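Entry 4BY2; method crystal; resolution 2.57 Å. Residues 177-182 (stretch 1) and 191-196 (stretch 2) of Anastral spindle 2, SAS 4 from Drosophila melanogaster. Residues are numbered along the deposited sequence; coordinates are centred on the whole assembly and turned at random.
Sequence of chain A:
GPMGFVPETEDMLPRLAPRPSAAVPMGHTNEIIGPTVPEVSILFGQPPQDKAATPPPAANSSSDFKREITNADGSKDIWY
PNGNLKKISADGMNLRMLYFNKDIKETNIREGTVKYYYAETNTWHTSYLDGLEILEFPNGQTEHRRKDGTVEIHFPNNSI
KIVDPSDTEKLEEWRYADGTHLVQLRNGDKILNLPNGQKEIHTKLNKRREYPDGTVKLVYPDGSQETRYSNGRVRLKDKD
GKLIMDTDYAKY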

# COMPACT_ATOMS: atom_id res chain seq x y z
N ALA A 177 9.93 -6.25 -17.45
CA ALA A 177 11.19 -6.77 -16.90
C ALA A 177 12.39 -6.62 -17.84
O ALA A 177 13.50 -6.33 -17.37
CB ALA A 177 11.02 -8.22 -16.49
N ASP A 178 12.18 -6.81 -19.16
CA ASP A 178 13.21 -6.69 -20.19
C ASP A 178 13.65 -5.24 -20.41
O ASP A 178 14.80 -4.99 -20.78
CB ASP A 178 12.75 -7.33 -21.52
CG ASP A 178 11.35 -6.95 -21.99
OD1 ASP A 178 10.85 -5.88 -21.58
OD2 ASP A 178 10.76 -7.72 -22.78
N GLY A 179 12.73 -4.30 -20.19
CA GLY A 179 12.97 -2.87 -20.34
C GLY A 179 11.99 -2.15 -21.25
O GLY A 179 12.07 -0.93 -21.38
N THR A 180 11.06 -2.91 -21.87
CA THR A 180 10.04 -2.40 -22.80
C THR A 180 9.08 -1.43 -22.10
O THR A 180 8.60 -1.72 -21.00
CB THR A 180 9.30 -3.57 -23.50
OG1 THR A 180 10.25 -4.57 -23.87
CG2 THR A 180 8.53 -3.12 -24.73
N HIS A 181 8.81 -0.28 -22.74
CA HIS A 181 7.92 0.75 -22.23
C HIS A 181 6.74 1.00 -23.18
O HIS A 181 6.92 1.60 -24.24
CB HIS A 181 8.70 2.04 -21.90
CG HIS A 181 7.87 3.17 -21.37
ND1 HIS A 181 7.07 3.02 -20.25
CD2 HIS A 181 7.78 4.45 -21.80
CE1 HIS A 181 6.50 4.20 -20.05
NE2 HIS A 181 6.90 5.09 -20.95
N LEU A 182 5.55 0.52 -22.79
CA LEU A 182 4.32 0.67 -23.57
C LEU A 182 3.47 1.82 -23.04
O LEU A 182 3.21 1.89 -21.84
CB LEU A 182 3.52 -0.65 -23.60
CG LEU A 182 2.11 -0.64 -24.23
CD1 LEU A 182 2.16 -0.34 -25.73
CD2 LEU A 182 1.40 -1.95 -23.99
N ILE A 191 2.18 3.79 -28.08
CA ILE A 191 3.59 4.13 -28.27
C ILE A 191 4.42 3.04 -27.58
O ILE A 191 4.41 2.95 -26.35
CB ILE A 191 3.96 5.57 -27.76
CG1 ILE A 191 3.03 6.68 -28.35
CG2 ILE A 191 5.44 5.89 -27.98
CD1 ILE A 191 3.00 6.89 -29.92
N LEU A 192 5.09 2.20 -28.36
CA LEU A 192 5.89 1.10 -27.83
C LEU A 192 7.40 1.37 -27.96
O LEU A 192 7.94 1.37 -29.06
CB LEU A 192 5.48 -0.24 -28.49
CG LEU A 192 6.11 -1.52 -27.95
CD1 LEU A 192 5.51 -1.92 -26.61
CD2 LEU A 192 5.91 -2.66 -28.93
N ASN A 193 8.05 1.62 -26.81
CA ASN A 193 9.49 1.89 -26.73
C ASN A 193 10.24 0.61 -26.36
O ASN A 193 10.29 0.22 -25.19
CB ASN A 193 9.79 3.03 -25.73
CG ASN A 193 9.14 4.35 -26.09
OD1 ASN A 193 9.57 5.05 -27.01
ND2 ASN A 193 8.11 4.72 -25.34
N LEU A 194 10.78 -0.08 -27.38
CA LEU A 194 11.52 -1.33 -27.26
C LEU A 194 12.87 -1.11 -26.54
O LEU A 194 13.40 0.00 -26.59
CB LEU A 194 11.76 -1.95 -28.66
CG LEU A 194 10.62 -2.74 -29.36
CD1 LEU A 194 10.12 -3.91 -28.52
CD2 LEU A 194 9.50 -1.84 -29.86
N PRO A 195 13.46 -2.14 -25.87
CA PRO A 195 14.75 -1.93 -25.18
C PRO A 195 15.95 -1.71 -26.11
O PRO A 195 16.92 -1.07 -25.71
CB PRO A 195 14.90 -3.18 -24.31
CG PRO A 195 14.14 -4.23 -25.04
CD PRO A 195 12.98 -3.53 -25.68
N ASN A 196 15.87 -2.24 -27.36
CA ASN A 196 16.92 -2.14 -28.38
C ASN A 196 17.01 -0.75 -29.05
O ASN A 196 17.99 -0.47 -29.75
CB ASN A 196 16.79 -3.25 -29.43
CG ASN A 196 15.42 -3.42 -30.05
OD1 ASN A 196 14.68 -2.46 -30.29
ND2 ASN A 196 15.07 -4.66 -30.36

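A short antiparallel pairing illustrates a general principle: the backbone sets the register of two strands, and the side-chain rotamers then decide what each face of the sheet can bury. In this example from Anastral spindle 2, the two stretches run 169° apart and bury 401 Å² between them, counting both sides.

The register is fixed at His181 and Asn193, a hydrogen-bonded antiparallel pair. His181 N donates to Asn193 O at 2.9 Å, and Asn193 N donates to His181 O at 2.8 Å; the N-H...O angles, 173° and 168°, are nearly straight, so neither bond is strained. Flanking this pair are two longer CA-H...O contacts, from Thr180 CA to Asn193 O and from Leu182 CA to Ile191 O, each 3.6 Å. Asn193 O thus receives both an amide and a CA hydrogen.

Side chains alternate between the faces. His181 and Asn193 share one, and their rotamers bring them side by side: His181 is t at chi1 and Asn193 is m, which leaves His181 CD2 3.6 Å from Asn193 ND2. The approach to the ring is oblique and is a packing contact. The polar atoms His181 ND1, His181 NE2 and Asn193 OD1 find hydrogen bonds elsewhere in the structure, so two polar residues can lie against each other here without leaving these groups unsatisfied.

Leu182 and Leu192 occupy the other face as a non-hydrogen-bonded pair, with CA atoms 4.6 Å apart. Both adopt the common leucine combination of chi1 t and chi2 p, and their branched ends meet at 3.8 Å between Leu182 CD1 and Leu192 CD1. Leu192 CD1 also lies 3.8 Å from Thr180 CG2, so one leucine tip touches two neighbours of the facing stretch. Ile191, m at both chi angles, behaves differently: its side-chain end leads away, and it joins this contact through its carbonyl.

Before the strand begins, Thr180 is organised by its own stretch. Asp178, with chi1 p, places OD1 to accept from Thr180 N at 3.0 Å and from Thr180 OG1 at 2.7 Å, closing a compact turn. With chi1 at -42°, in the m well, Thr180 can meet both needs of a buried residue: OG1 is satisfied by the aspartate, while the methyl CG2 packs against Leu192 and, at 4.2 Å, Leu194 CD1. The CA-to-CB bond of Leu194 points away, but its m, m conformation brings the end of the side chain back nearer.

Pro195 extends the contact past the paired strands. Its CA-to-CB bond points toward the first stretch, and the ring lays CD 3.4 Å from Thr180 OG1 and CB 4.3 Å from Gly179 C. Glycine suits the facing position for two reasons. Its phi/psi of 126/-4 would jam a CB against the preceding carbonyl oxygen, and an ideal CB would lie only 3.5 Å from Pro195 CB. The backbone angles alone call for glycine, and the absence of a side chain also leaves room beside Pro195.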